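PDB 5EYI: Non-structural protein 11 from Prrsv 16244b, which probably acts as a uridylate-specific endoribonuclease that degrades 5'-polyuridines made during viral replication, keeping host double-stranded RNA sensors from being activated. Local coordinates for residues 48-53 / 92-97; 63-68 / 83-88; 108-113 / 157-162. The protein carries 1 engineered substitution. One frame throughout, in Å; residues are numbered along the deposited sequence.

Contact 1. Residues 48-53 / 92-97; sequences WPDRLV and FVKGEA
F92 meets R51 through both backbone and side chain. The backbones form an antiparallel hydrogen-bonded pair: F92 N donates to R51 O at 2.8 Å and almost straight (N-H...O 178°), and R51 N returns a 3.0 Å bond to F92 O. That carbonyl also receives a CA-H...O contact from D50. On the face of the sheet where both side chains lie, the guanidinium rests flat on the phenyl ring with the planes only 12° apart. NH2 sits over the ring centre, and R51 CZ lies over the face of the ring, 3.7 Å from the F92 centroid, which makes a cation-pi stack. R51 reaches it with CG set between backbone N and carbonyl carbon (chi1 61°) and the chain extended from there to NE. Its rotation is fixed by NH1, which donates to W48 O at 2.9 Å, and by NH2, which bonds N44 OD1. V53 adds an apolar contact, its CG2 being 4.1 Å from F92 CE2. At V93 residues 92-97 begin to turn, and the CA and CB of V93 pass close to the D50 carboxylate. K94 N then donates to D50 OD1 at 2.9 Å, approaching from above the carboxylate plane; the lysine amine is not in contact with that acid. G95 N follows with a 2.9 Å bond to P49 O, while P49 CB packs on the same backbone nitrogen. E96 closes the turn, exchanging backbone bonds with V93 in both directions. K94 and G95, both at positive phi, occupy the two central positions. This is a type I' turn joining strands 85-93 and 96-98 as a tight two-residue beta hairpin, with strand 51-55 paired antiparallel on the other side of strand 85-93.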
loop_
_atom_site.group_PDB
_atom_site.type_symbol
_atom_site.label_atom_id
_atom_site.label_comp_id
_atom_site.label_asym_id
_atom_site.label_seq_id
_atom_site.Cartn_x
_atom_site.Cartn_y
_atom_site.Cartn_z
ATOM N N TRP A 48 3.158 -14.589 -39.077
ATOM C CA TRP A 48 3.513 -13.516 -38.141
ATOM C C TRP A 48 3.935 -14.123 -36.803
ATOM O O TRP A 48 3.104 -14.294 -35.916
ATOM C CB TRP A 48 2.326 -12.556 -37.959
ATOM C CG TRP A 48 1.701 -12.117 -39.257
ATOM C CD1 TRP A 48 2.306 -12.032 -40.487
ATOM C CD2 TRP A 48 0.349 -11.698 -39.450
ATOM N NE1 TRP A 48 1.407 -11.605 -41.428
ATOM C CE2 TRP A 48 0.197 -11.391 -40.822
ATOM C CE3 TRP A 48 -0.757 -11.559 -38.598
ATOM C CZ2 TRP A 48 -1.011 -10.942 -41.358
ATOM C CZ3 TRP A 48 -1.965 -11.116 -39.139
ATOM C CH2 TRP A 48 -2.078 -10.814 -40.505
ATOM N N PRO A 49 5.238 -14.441 -36.646
ATOM C CA PRO A 49 5.657 -15.229 -35.481
ATOM C C PRO A 49 5.527 -14.538 -34.134
ATOM O O PRO A 49 5.404 -15.222 -33.125
ATOM C CB PRO A 49 7.126 -15.561 -35.782
ATOM C CG PRO A 49 7.576 -14.485 -36.702
ATOM C CD PRO A 49 6.380 -14.106 -37.520
ATOM N N ASP A 50 5.582 -13.211 -34.105
ATOM C CA ASP A 50 5.328 -12.459 -32.879
ATOM C C ASP A 50 3.983 -11.783 -33.062
ATOM O O ASP A 50 3.852 -10.827 -33.822
ATOM C CB ASP A 50 6.456 -11.468 -32.617
ATOM C CG ASP A 50 7.810 -12.154 -32.577
ATOM O OD1 ASP A 50 8.082 -12.870 -31.596
ATOM O OD2 ASP A 50 8.590 -12.015 -33.544
ATOM N N ARG A 51 2.964 -12.332 -32.416
ATOM C CA ARG A 51 1.614 -11.845 -32.602
ATOM C C ARG A 51 0.774 -12.042 -31.365
ATOM O O ARG A 51 0.958 -13.002 -30.622
ATOM C CB ARG A 51 0.953 -12.515 -33.817
ATOM C CG ARG A 51 0.814 -14.022 -33.713
ATOM C CD ARG A 51 0.112 -14.613 -34.932
ATOM N NE ARG A 51 -0.162 -16.035 -34.740
ATOM C CZ ARG A 51 0.738 -17.017 -34.774
ATOM N NH1 ARG A 51 2.031 -16.775 -35.002
ATOM N NH2 ARG A 51 0.339 -18.273 -34.579
ATOM N N LEU A 52 -0.147 -11.113 -31.157
ATOM C CA LEU A 52 -1.076 -11.162 -30.045
ATOM C C LEU A 52 -2.429 -11.325 -30.696
ATOM O O LEU A 52 -2.934 -10.378 -31.295
ATOM C CB LEU A 52 -1.006 -9.868 -29.228
ATOM C CG LEU A 52 -1.919 -9.795 -28.003
ATOM C CD1 LEU A 52 -1.544 -10.875 -26.994
ATOM C CD2 LEU A 52 -1.863 -8.403 -27.382
ATOM N N VAL A 53 -2.994 -12.532 -30.628
ATOM C CA VAL A 53 -4.240 -12.812 -31.329
ATOM C C VAL A 53 -5.397 -12.599 -30.364
ATOM O O VAL A 53 -5.420 -13.198 -29.293
ATOM C CB VAL A 53 -4.302 -14.245 -31.913
ATOM C CG1 VAL A 53 -5.630 -14.459 -32.640
ATOM C CG2 VAL A 53 -3.141 -14.492 -32.875
ATOM N N PHE A 92 1.975 -15.116 -29.185
ATOM C CA PHE A 92 3.015 -15.932 -29.790
ATOM C C PHE A 92 4.290 -15.131 -29.843
ATOM O O PHE A 92 4.268 -14.006 -30.324
ATOM C CB PHE A 92 2.617 -16.328 -31.201
ATOM C CG PHE A 92 1.441 -17.250 -31.249
ATOM C CD1 PHE A 92 1.626 -18.630 -31.275
ATOM C CD2 PHE A 92 0.151 -16.744 -31.259
ATOM C CE1 PHE A 92 0.534 -19.489 -31.314
ATOM C CE2 PHE A 92 -0.942 -17.595 -31.301
ATOM C CZ PHE A 92 -0.752 -18.969 -31.336
ATOM N N VAL A 93 5.384 -15.698 -29.334
ATOM C CA VAL A 93 6.717 -15.133 -29.552
ATOM C C VAL A 93 7.547 -16.185 -30.301
ATOM O O VAL A 93 7.616 -17.340 -29.886
ATOM C CB VAL A 93 7.394 -14.607 -28.246
ATOM C CG1 VAL A 93 6.374 -13.911 -27.350
ATOM C CG2 VAL A 93 8.131 -15.698 -27.478
ATOM N N LYS A 94 8.130 -15.776 -31.424
ATOM C CA LYS A 94 8.870 -16.660 -32.331
ATOM C C LYS A 94 8.076 -17.907 -32.737
ATOM O O LYS A 94 8.613 -19.014 -32.775
ATOM C CB LYS A 94 10.235 -17.027 -31.729
ATOM C CG LYS A 94 11.184 -15.836 -31.619
ATOM C CD LYS A 94 12.646 -16.257 -31.719
ATOM C CE LYS A 94 13.576 -15.059 -31.806
ATOM N NZ LYS A 94 13.468 -14.179 -30.611
ATOM N N GLY A 95 6.785 -17.715 -33.007
ATOM C CA GLY A 95 5.898 -18.788 -33.446
ATOM C C GLY A 95 5.310 -19.665 -32.349
ATOM O O GLY A 95 4.390 -20.440 -32.626
ATOM N N GLU A 96 5.811 -19.536 -31.115
ATOM C CA GLU A 96 5.395 -20.366 -29.983
ATOM C C GLU A 96 4.446 -19.603 -29.061
ATOM O O GLU A 96 4.744 -18.477 -28.657
ATOM C CB GLU A 96 6.615 -20.805 -29.162
ATOM C CG GLU A 96 7.749 -21.409 -29.983
ATOM C CD GLU A 96 8.745 -22.178 -29.130
ATOM N N ALA A 97 3.325 -20.233 -28.717
ATOM C CA ALA A 97 2.368 -19.674 -27.772
ATOM C C ALA A 97 2.995 -19.557 -26.389
ATOM O O ALA A 97 3.669 -20.476 -25.935
ATOM C CB ALA A 97 1.120 -20.541 -27.706
#

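Contact 2. Residues 63-68 / 83-88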
loop_
_atom_site.group_PDB
_atom_site.type_symbol
_atom_site.label_atom_id
_atom_site.label_comp_id
_atom_site.label_asym_id
_atom_site.label_seq_id
_atom_site.Cartn_x
_atom_site.Cartn_y
_atom_site.Cartn_z
ATOM N N SER A 63 -4.485 -19.597 -24.497
ATOM C CA SER A 63 -5.463 -18.531 -24.667
ATOM C C SER A 63 -5.962 -18.118 -23.290
ATOM O O SER A 63 -6.395 -18.961 -22.505
ATOM C CB SER A 63 -6.647 -18.969 -25.526
ATOM O OG SER A 63 -6.250 -19.149 -26.863
ATOM N N ARG A 64 -5.864 -16.825 -23.011
ATOM C CA ARG A 64 -6.257 -16.242 -21.738
ATOM C C ARG A 64 -7.613 -15.580 -21.952
ATOM O O ARG A 64 -7.745 -14.697 -22.810
ATOM C CB ARG A 64 -5.201 -15.213 -21.306
ATOM C CG ARG A 64 -5.605 -14.211 -20.230
ATOM C CD ARG A 64 -5.757 -14.866 -18.877
ATOM N NE ARG A 64 -4.480 -15.401 -18.425
ATOM C CZ ARG A 64 -4.339 -16.285 -17.449
ATOM N NH1 ARG A 64 -5.396 -16.733 -16.773
ATOM N NH2 ARG A 64 -3.127 -16.720 -17.132
ATOM N N ALA A 65 -8.607 -16.012 -21.175
ATOM C CA ALA A 65 -9.924 -15.389 -21.157
ATOM C C ALA A 65 -9.841 -14.019 -20.480
ATOM O O ALA A 65 -9.433 -13.922 -19.325
ATOM C CB ALA A 65 -10.910 -16.278 -20.410
ATOM N N CYS A 66 -10.226 -12.967 -21.198
ATOM C CA CYS A 66 -10.200 -11.612 -20.646
ATOM C C CYS A 66 -11.594 -11.232 -20.167
ATOM O O CYS A 66 -12.422 -10.729 -20.932
ATOM C CB CYS A 66 -9.645 -10.640 -21.671
ATOM S SG CYS A 66 -7.972 -11.100 -22.174
ATOM N N ILE A 67 -11.830 -11.483 -18.883
ATOM C CA ILE A 67 -13.163 -11.432 -18.283
ATOM C C ILE A 67 -13.502 -10.035 -17.782
ATOM O O ILE A 67 -12.758 -9.455 -17.001
ATOM C CB ILE A 67 -13.279 -12.432 -17.110
ATOM C CG1 ILE A 67 -12.987 -13.865 -17.596
ATOM C CG2 ILE A 67 -14.673 -12.372 -16.490
ATOM C CD1 ILE A 67 -12.680 -14.867 -16.494
ATOM N N GLY A 68 -14.643 -9.510 -18.216
ATOM C CA GLY A 68 -15.106 -8.186 -17.788
ATOM C C GLY A 68 -14.346 -6.990 -18.342
ATOM O O GLY A 68 -14.492 -5.878 -17.835
ATOM N N GLY A 83 -17.799 -10.987 -15.037
ATOM C CA GLY A 83 -17.994 -12.424 -15.174
ATOM C C GLY A 83 -18.244 -12.960 -16.572
ATOM O O GLY A 83 -18.398 -14.168 -16.726
ATOM N N VAL A 84 -18.288 -12.094 -17.589
ATOM C CA VAL A 84 -18.441 -12.530 -18.974
ATOM C C VAL A 84 -17.122 -12.288 -19.702
ATOM O O VAL A 84 -16.508 -11.228 -19.549
ATOM C CB VAL A 84 -19.554 -11.748 -19.698
ATOM C CG1 VAL A 84 -19.732 -12.264 -21.123
ATOM C CG2 VAL A 84 -20.871 -11.816 -18.925
ATOM N N VAL A 85 -16.708 -13.259 -20.513
ATOM C CA VAL A 85 -15.478 -13.160 -21.304
ATOM C C VAL A 85 -15.700 -12.160 -22.428
ATOM O O VAL A 85 -16.626 -12.323 -23.218
ATOM C CB VAL A 85 -15.091 -14.520 -21.927
ATOM C CG1 VAL A 85 -13.866 -14.385 -22.834
ATOM C CG2 VAL A 85 -14.837 -15.561 -20.838
ATOM N N SER A 86 -14.859 -11.125 -22.493
ATOM C CA SER A 86 -14.961 -10.117 -23.553
ATOM C C SER A 86 -14.275 -10.608 -24.822
ATOM O O SER A 86 -14.797 -10.435 -25.923
ATOM C CB SER A 86 -14.357 -8.785 -23.095
ATOM O OG SER A 86 -14.944 -8.378 -21.876
ATOM N N TYR A 87 -13.101 -11.209 -24.650
ATOM C CA TYR A 87 -12.310 -11.796 -25.750
ATOM C C TYR A 87 -11.235 -12.684 -25.125
ATOM O O TYR A 87 -11.009 -12.620 -23.923
ATOM C CB TYR A 87 -11.660 -10.696 -26.629
ATOM C CG TYR A 87 -10.875 -9.669 -25.827
ATOM C CD1 TYR A 87 -11.484 -8.507 -25.365
ATOM C CD2 TYR A 87 -9.540 -9.884 -25.488
ATOM C CE1 TYR A 87 -10.787 -7.584 -24.602
ATOM C CE2 TYR A 87 -8.837 -8.956 -24.720
ATOM C CZ TYR A 87 -9.469 -7.809 -24.283
ATOM O OH TYR A 87 -8.776 -6.894 -23.517
ATOM N N TYR A 88 -10.594 -13.510 -25.944
ATOM C CA TYR A 88 -9.416 -14.290 -25.557
ATOM C C TYR A 88 -8.189 -13.645 -26.168
ATOM O O TYR A 88 -8.267 -13.092 -27.253
ATOM C CB TYR A 88 -9.513 -15.735 -26.056
ATOM C CG TYR A 88 -10.512 -16.547 -25.280
ATOM C CD1 TYR A 88 -11.856 -16.535 -25.628
ATOM C CD2 TYR A 88 -10.119 -17.305 -24.180
ATOM C CE1 TYR A 88 -12.778 -17.253 -24.908
ATOM C CE2 TYR A 88 -11.041 -18.026 -23.452
ATOM C CZ TYR A 88 -12.369 -17.993 -23.824
ATOM O OH TYR A 88 -13.288 -18.702 -23.101
#
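C66 and Y87 make the central contact. C66 CB stands over one face of the phenol ring, offset toward its rim, 3.9 Å from the Y87 centroid and 24° off the normal. SG lies obliquely to the ring, 3.4 Å from Y87 CE2; with SG anti to the carbonyl carbon (chi1 -59°), this is a cysteine sulfur-aromatic contact. Around the other side of the sheet A65 CB touches Y88 CE2 at 3.5 Å and V85 CG2 at 4.0 Å, while I67 CG1 touches the same methyl, V85 CG2. Three backbone bonds of 2.9 Å hold these groups: C66 N to Y87 O, S86 N to C66 O and G68 N to V84 O. Because A65 pairs with Y88 and I67 with V85, C66 alone faces both S86 and Y87. With S86 near helical backbone angles, this fits a classic beta bulge. S86 OG bonds A69 O, and V84, V85 and S86 help line the pocket that holds a glycol ether. Strand 64-67 flanks one edge of strand 85-93, Y71 of strand 71-73 touches S86 and Y87, and R64 bonds L100 O through NH2 and is salt-bridged to E102 through NH1.

Contact 3. Residues 108-113 / 157-162; sequences GRIEVD and LPKESV
The carboxylate of E111 and the peptide plane between P158 and K159 are the flat groups of this contact, and each is approached obliquely at an oxygen, from above its plane and from beyond that oxygen. K159 CB lies above the carboxylate plane and past OE2, at 4.2 Å from E111 OE2. I110 CG2 meets P158 O at 3.4 Å, well out of the peptide plane and beyond the oxygen. E111 turns its acid this way by a bend at chi2 (77°). The lysine crosses it obliquely and runs on extended, so that K159 NZ ends 7.0 Å from E111 OE2, too far for a salt bridge; the acid is paired instead with K10 NZ. The same amine of K10 also bonds E160 O, tying the helix residue and the loop carbonyl to one lysine. This is the meeting of a short helix with an irregular loop inside the endoribonuclease (NendoU) domain. Helix 109-112 has G108 at its N-cap and ends in a Schellman motif whose C' residue is D113, at positive phi; D113 N bonds I110 O at 3.2 Å. In the loop, K159 is the centre of an inverse gamma turn; P158 O and K159 CA, both in it, are what I110 CG2 touches. I110, buried, carries the apolar part: its CG2 also lies 4.2 Å from L157 CB, and its CD1 reaches E160 O at 4.1 Å. I110 also touches L180 of strand 173-180, and L157 packs on V165 of strand 163-169.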
loop_
_atom_site.group_PDB
_atom_site.type_symbol
_atom_site.label_atom_id
_atom_site.label_comp_id
_atom_site.label_asym_id
_atom_site.label_seq_id
_atom_site.Cartn_x
_atom_site.Cartn_y
_atom_site.Cartn_z
ATOM N N GLY A 108 -13.508 -0.313 -19.872
ATOM C CA GLY A 108 -13.918 0.492 -21.023
ATOM C C GLY A 108 -14.666 1.762 -20.673
ATOM O O GLY A 108 -15.004 2.551 -21.571
ATOM N N ARG A 109 -14.907 1.995 -19.383
ATOM C CA ARG A 109 -15.702 3.159 -18.962
ATOM C C ARG A 109 -15.009 4.485 -19.243
ATOM O O ARG A 109 -15.664 5.467 -19.640
ATOM C CB ARG A 109 -16.065 3.065 -17.485
ATOM C CG ARG A 109 -17.275 2.189 -17.262
ATOM C CD ARG A 109 -17.628 2.099 -15.804
ATOM N NE ARG A 109 -16.718 1.236 -15.070
ATOM C CZ ARG A 109 -16.885 0.882 -13.798
ATOM N NH1 ARG A 109 -17.956 1.307 -13.122
ATOM N NH2 ARG A 109 -15.994 0.089 -13.210
ATOM N N ILE A 110 -13.697 4.518 -19.030
ATOM C CA ILE A 110 -12.914 5.707 -19.372
ATOM C C ILE A 110 -13.037 6.038 -20.876
ATOM O O ILE A 110 -13.305 7.176 -21.233
ATOM C CB ILE A 110 -11.440 5.565 -18.921
ATOM C CG1 ILE A 110 -11.356 5.684 -17.395
ATOM C CG2 ILE A 110 -10.553 6.631 -19.554
ATOM C CD1 ILE A 110 -10.104 5.077 -16.802
ATOM N N GLU A 111 -12.901 5.035 -21.740
ATOM C CA GLU A 111 -12.867 5.282 -23.184
ATOM C C GLU A 111 -14.211 5.784 -23.705
ATOM O O GLU A 111 -14.232 6.667 -24.555
ATOM C CB GLU A 111 -12.398 4.057 -23.972
ATOM C CG GLU A 111 -10.893 3.786 -23.886
ATOM C CD GLU A 111 -10.463 3.141 -22.572
ATOM O OE1 GLU A 111 -11.332 2.835 -21.717
ATOM O OE2 GLU A 111 -9.244 2.947 -22.390
ATOM N N VAL A 112 -15.321 5.251 -23.193
ATOM C CA VAL A 112 -16.655 5.746 -23.597
ATOM C C VAL A 112 -17.184 6.880 -22.731
ATOM O O VAL A 112 -18.228 7.426 -23.047
ATOM C CB VAL A 112 -17.721 4.626 -23.698
ATOM C CG1 VAL A 112 -17.213 3.502 -24.574
ATOM C CG2 VAL A 112 -18.137 4.091 -22.342
ATOM N N ASP A 113 -16.467 7.227 -21.660
ATOM C CA ASP A 113 -16.871 8.250 -20.690
ATOM C C ASP A 113 -18.163 7.903 -19.945
ATOM O O ASP A 113 -18.975 8.780 -19.639
ATOM C CB ASP A 113 -16.969 9.643 -21.347
ATOM C CG ASP A 113 -16.852 10.779 -20.339
ATOM O OD1 ASP A 113 -16.159 10.628 -19.313
ATOM O OD2 ASP A 113 -17.460 11.833 -20.575
ATOM N N LEU A 157 -10.601 12.431 -19.037
ATOM C CA LEU A 157 -9.837 11.442 -18.294
ATOM C C LEU A 157 -8.864 10.784 -19.263
ATOM O O LEU A 157 -9.275 10.317 -20.326
ATOM C CB LEU A 157 -10.771 10.395 -17.695
ATOM C CG LEU A 157 -11.834 10.945 -16.730
ATOM C CD1 LEU A 157 -12.746 9.828 -16.230
ATOM C CD2 LEU A 157 -11.201 11.677 -15.553
ATOM N N PRO A 158 -7.566 10.747 -18.915
ATOM C CA PRO A 158 -6.621 10.060 -19.802
ATOM C C PRO A 158 -7.013 8.596 -20.051
ATOM O O PRO A 158 -7.455 7.900 -19.119
ATOM C CB PRO A 158 -5.297 10.138 -19.040
ATOM C CG PRO A 158 -5.439 11.285 -18.101
ATOM C CD PRO A 158 -6.895 11.402 -17.776
ATOM N N LYS A 159 -6.844 8.141 -21.289
ATOM C CA LYS A 159 -7.197 6.775 -21.665
ATOM C C LYS A 159 -6.033 5.857 -21.347
ATOM O O LYS A 159 -5.301 5.423 -22.231
ATOM C CB LYS A 159 -7.584 6.703 -23.139
ATOM C CG LYS A 159 -8.855 7.474 -23.460
ATOM C CD LYS A 159 -8.994 7.640 -24.958
ATOM C CE LYS A 159 -10.296 8.315 -25.338
ATOM N NZ LYS A 159 -10.493 8.227 -26.815
ATOM N N GLU A 160 -5.884 5.574 -20.061
ATOM C CA GLU A 160 -4.740 4.859 -19.520
ATOM C C GLU A 160 -5.257 3.795 -18.571
ATOM O O GLU A 160 -6.419 3.848 -18.150
ATOM C CB GLU A 160 -3.856 5.826 -18.729
ATOM C CG GLU A 160 -3.280 6.982 -19.524
ATOM C CD GLU A 160 -2.200 6.565 -20.510
ATOM O OE1 GLU A 160 -1.487 5.562 -20.273
ATOM O OE2 GLU A 160 -2.041 7.263 -21.529
ATOM N N SER A 161 -4.390 2.852 -18.216
ATOM C CA SER A 161 -4.714 1.825 -17.219
ATOM C C SER A 161 -4.813 2.457 -15.814
ATOM O O SER A 161 -5.819 2.283 -15.111
ATOM C CB SER A 161 -3.671 0.706 -17.251
ATOM O OG SER A 161 -3.740 -0.023 -18.473
ATOM N N VAL A 162 -3.775 3.202 -15.439
ATOM C CA VAL A 162 -3.807 4.087 -14.282
ATOM C C VAL A 162 -3.694 5.517 -14.789
ATOM O O VAL A 162 -2.642 5.933 -15.264
ATOM C CB VAL A 162 -2.680 3.782 -13.290
ATOM C CG1 VAL A 162 -2.841 4.633 -12.047
ATOM C CG2 VAL A 162 -2.686 2.305 -12.925
#

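Overall arrangement
Contacts 1 and 2 share strand 85-93: contact 1 pairs its end with strand 51-55, contact 2 its beginning with strand 64-67, and their centres are 19 Å apart. Contact 2 is nested along the chain inside the loop closed by contact 1, both within the N-terminal region. Contact 3 follows in the endoribonuclease domain, its nearest atoms about 6 Å from contact 2 and about 12 Å from contact 1. The side chain of V84 in contact 2 is about 4 Å from a bound 2-(2-methoxyethoxy)ethanol, probably from the crystallisation liquor. The predicted active-site positions are H131, H146 and the engineered A175; the side chain of I110 in contact 3 is about 11 Å from that of H146.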